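PDB 3MUQ: PBP domain-containing protein from Vibrio parahaemolyticus, which is of unknown function but probably binds a small solute outside the cytoplasm. Local coordinates for residues G19-D22 against Y23-Q27; I39-G42 against T43-L47. All blocks are in the same frame, centred on the assembly; numbering follows the deposited sequence.

Contact 1 of 2, residues G19-D22 against Y23-Q27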
# COMPACT_ATOMS: atom_id res chain seq x y z
N GLY A 19 -13.54 8.09 -9.29
CA GLY A 19 -13.23 7.22 -10.42
C GLY A 19 -12.36 6.02 -10.06
O GLY A 19 -12.14 5.13 -10.88
N LEU A 20 -11.87 5.98 -8.82
CA LEU A 20 -11.05 4.86 -8.36
C LEU A 20 -11.61 3.48 -8.73
O LEU A 20 -10.91 2.63 -9.28
CB LEU A 20 -10.86 4.92 -6.84
CG LEU A 20 -10.12 3.74 -6.19
CD1 LEU A 20 -8.67 3.63 -6.67
CD2 LEU A 20 -10.20 3.86 -4.67
N LEU A 21 -12.88 3.26 -8.42
CA LEU A 21 -13.49 1.95 -8.59
C LEU A 21 -13.65 1.57 -10.06
O LEU A 21 -13.54 0.38 -10.42
CB LEU A 21 -14.80 1.88 -7.81
CG LEU A 21 -14.51 1.94 -6.30
CD1 LEU A 21 -15.73 2.27 -5.46
CD2 LEU A 21 -13.87 0.63 -5.84
N ASP A 22 -13.86 2.56 -10.92
CA ASP A 22 -13.93 2.33 -12.35
C ASP A 22 -12.62 1.77 -12.86
O ASP A 22 -12.57 1.08 -13.88
CB ASP A 22 -14.25 3.63 -13.09
CG ASP A 22 -15.63 4.15 -12.77
OD1 ASP A 22 -16.45 3.36 -12.27
OD2 ASP A 22 -15.88 5.35 -13.02
N TYR A 23 -11.54 2.06 -12.14
CA TYR A 23 -10.21 1.60 -12.48
C TYR A 23 -9.96 0.16 -11.99
O TYR A 23 -9.25 -0.61 -12.63
CB TYR A 23 -9.18 2.53 -11.84
CG TYR A 23 -7.85 2.60 -12.53
CD1 TYR A 23 -7.34 3.82 -12.97
CD2 TYR A 23 -7.09 1.46 -12.75
CE1 TYR A 23 -6.10 3.90 -13.61
CE2 TYR A 23 -5.85 1.52 -13.38
CZ TYR A 23 -5.37 2.74 -13.81
OH TYR A 23 -4.14 2.80 -14.45
N LEU A 24 -10.55 -0.20 -10.86
CA LEU A 24 -10.30 -1.49 -10.21
C LEU A 24 -11.25 -2.62 -10.62
O LEU A 24 -10.81 -3.75 -10.89
CB LEU A 24 -10.43 -1.33 -8.69
CG LEU A 24 -9.52 -0.26 -8.10
CD1 LEU A 24 -9.61 -0.30 -6.59
CD2 LEU A 24 -8.08 -0.50 -8.56
N LEU A 25 -12.54 -2.31 -10.62
CA LEU A 25 -13.57 -3.34 -10.68
C LEU A 25 -13.54 -4.21 -11.91
O LEU A 25 -13.73 -5.42 -11.79
CB LEU A 25 -14.96 -2.73 -10.50
CG LEU A 25 -15.12 -2.22 -9.06
CD1 LEU A 25 -16.54 -1.80 -8.79
CD2 LEU A 25 -14.68 -3.30 -8.10
N PRO A 26 -13.34 -3.60 -13.09
CA PRO A 26 -13.28 -4.38 -14.33
C PRO A 26 -12.23 -5.48 -14.26
O PRO A 26 -12.52 -6.63 -14.60
CB PRO A 26 -12.90 -3.33 -15.38
CG PRO A 26 -13.47 -2.05 -14.84
CD PRO A 26 -13.32 -2.14 -13.35
N GLN A 27 -11.02 -5.14 -13.81
CA GLN A 27 -9.98 -6.15 -13.69
C GLN A 27 -10.33 -7.19 -12.63
O GLN A 27 -10.12 -8.40 -12.82
CB GLN A 27 -8.61 -5.52 -13.38
CG GLN A 27 -7.44 -6.51 -13.55
CD GLN A 27 -7.34 -7.04 -14.97
OE1 GLN A 27 -7.34 -6.28 -15.93
NE2 GLN A 27 -7.27 -8.37 -15.11

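Contact 2 of 2, residues I39-G42 against T43-L47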
# COMPACT_ATOMS: atom_id res chain seq x y z
N ILE A 39 -22.33 1.01 -3.26
CA ILE A 39 -23.34 1.89 -2.69
C ILE A 39 -22.61 3.02 -1.97
O ILE A 39 -21.95 2.80 -0.95
CB ILE A 39 -24.26 1.15 -1.68
CG1 ILE A 39 -24.98 -0.02 -2.35
CG2 ILE A 39 -25.29 2.12 -1.10
CD1 ILE A 39 -24.24 -1.31 -2.29
N ALA A 40 -22.74 4.22 -2.51
CA ALA A 40 -21.94 5.35 -2.05
C ALA A 40 -22.77 6.30 -1.20
O ALA A 40 -23.85 6.71 -1.60
CB ALA A 40 -21.35 6.08 -3.24
N ALA A 41 -22.25 6.65 -0.04
CA ALA A 41 -22.96 7.52 0.88
C ALA A 41 -21.94 8.27 1.73
O ALA A 41 -20.74 8.22 1.48
CB ALA A 41 -23.92 6.71 1.77
N GLY A 42 -22.43 8.99 2.74
CA GLY A 42 -21.55 9.63 3.70
C GLY A 42 -20.84 8.58 4.52
O GLY A 42 -21.23 7.42 4.54
N THR A 43 -19.77 8.99 5.20
CA THR A 43 -18.95 8.07 5.98
C THR A 43 -19.74 7.37 7.08
O THR A 43 -19.69 6.15 7.20
CB THR A 43 -17.77 8.81 6.61
OG1 THR A 43 -16.90 9.24 5.57
CG2 THR A 43 -17.00 7.87 7.56
N GLY A 44 -20.48 8.14 7.89
CA GLY A 44 -21.27 7.54 8.95
C GLY A 44 -22.29 6.54 8.41
O GLY A 44 -22.56 5.51 9.03
N LYS A 45 -22.86 6.85 7.24
CA LYS A 45 -23.89 5.98 6.65
C LYS A 45 -23.27 4.71 6.07
O LYS A 45 -23.77 3.60 6.30
CB LYS A 45 -24.69 6.74 5.59
CG LYS A 45 -25.61 5.87 4.74
CD LYS A 45 -26.69 5.17 5.56
CE LYS A 45 -28.03 5.89 5.46
NZ LYS A 45 -28.30 6.81 6.59
N ALA A 46 -22.18 4.87 5.33
CA ALA A 46 -21.44 3.71 4.84
C ALA A 46 -21.13 2.75 6.00
O ALA A 46 -21.40 1.56 5.92
CB ALA A 46 -20.14 4.15 4.16
N LEU A 47 -20.56 3.27 7.09
CA LEU A 47 -20.21 2.40 8.23
C LEU A 47 -21.46 1.82 8.91
O LEU A 47 -21.48 0.65 9.34
CB LEU A 47 -19.33 3.16 9.23
CG LEU A 47 -17.92 3.54 8.72
CD1 LEU A 47 -17.14 4.32 9.74
CD2 LEU A 47 -17.12 2.30 8.32

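Contact 1 of 2, residues G19-D22 against Y23-Q27
Leu25 N donates to Leu21 O at 2.9 Å with an N-H...O angle of 172°, the one nearly straight i to i+4 bond in these first two turns of helix 20-32. Before it the bonding is mixed. Tyr23 N reaches Leu20 O at 3.0 Å, one residue short of the alpha pattern, from well above the carbonyl plane, and its bond to Gly19 O is weak; Leu24 N has only weak bonds to Leu20 O and Leu21 O.

Gly19, with a positive phi of 92°, ends helix 13-18 and is also the N-cap of helix 20-32. Among the side chains, Leu20 and Leu24 cross at a slant, CD1 of Leu20 lying 4.0 Å from CD1 of Leu24. The first torsion of Leu20, 175°, turns CG opposite its own N and brings the branch within reach of Leu24. On the next ridge CD1 of Leu25 packs on CB of Leu21 at 4.2 Å.

Pro26 brings no N-H to the turn; its CD instead sits 3.3 Å from Asp22 O, and the helix is kinked here. Along this continuous chain the firmer backbone bonds are Leu25-Leu21 and Tyr23-Leu20, while the side-chain contacts are apolar. The leucine face of this amphipathic start packs between helix 226-236 (Leu20 on Phe235, Leu24 on Leu231) and strand 35-41 (Leu21 and Leu25 on Val38), with Asp22 and Tyr23 exposed.

Contact 2 of 2, residues I39-G42 against T43-L47
Ala41 and Lys45 meet where strand 35-41 gives way to helix 43-51, the methyl of the first lying against the aliphatic base of the second. The short axes of strand 39-41 and helix 43-47 run at 141° to each other and approach to 7.4 Å, so the chain nearly doubles back through Gly42.

Along Lys45, CB comes first: it lies 3.9 Å from Ala41 CB and 3.7 Å from Gly42 O. CG makes the closer touch, 3.5 Å from Ala41 CB, because a chi1 of 169° sets it opposite the backbone N of Lys45. From there the chain bends at chi2, chi3 and chi4; CD, CE and NZ lead away from the strand end and meet nothing in 39-42. Lys45 touches a crystal neighbour, so lattice packing may influence the course of this outer part.

Gly42 is the N-cap, and its carbonyl opens the helix: Ala46 N donates to Gly42 O at 2.8 Å with an angle of 175°, an almost straight bond. Ala46 CB lies 3.5 Å from the same oxygen and reaches Ala10 of strand 6-12, while Thr43 touches Thr12 of that strand.

This is a beta-to-alpha junction of an alpha/beta domain, with strand 39-41 bonded through its backbone to Leu9 and Thr11. Its chemistry is divided: one well-aligned backbone hydrogen bond, Ala46 N to Gly42 O, starts the helix, and a small patch of methyl and methylene carbons lays the start of Lys45 against the methyl of Ala41 at the strand end.

The two contacts follow each other along the chain: helix 20-32, which holds contact 1, leads into strand 35-41, whose end opens contact 2 before helix 43-51. Their centres are 19 Å apart and their nearest atoms about 7 Å, so they do not touch. Strand 35-41 connects them, since Val38 meets Leu21 and Leu25 of contact 1 while Ala41 belongs to contact 2. Strands 6-12 and 35-41 are parallel neighbours in the mixed sheet, which makes helices 13-18 and 20-32 the helical connection of a beta-alpha-beta crossover, helix 20-32 being the longer part. Contact 1 thus marks the start of that longer helix and contact 2 the exit from the second strand, consistent with the alpha/beta architecture of periplasmic-binding-protein domains.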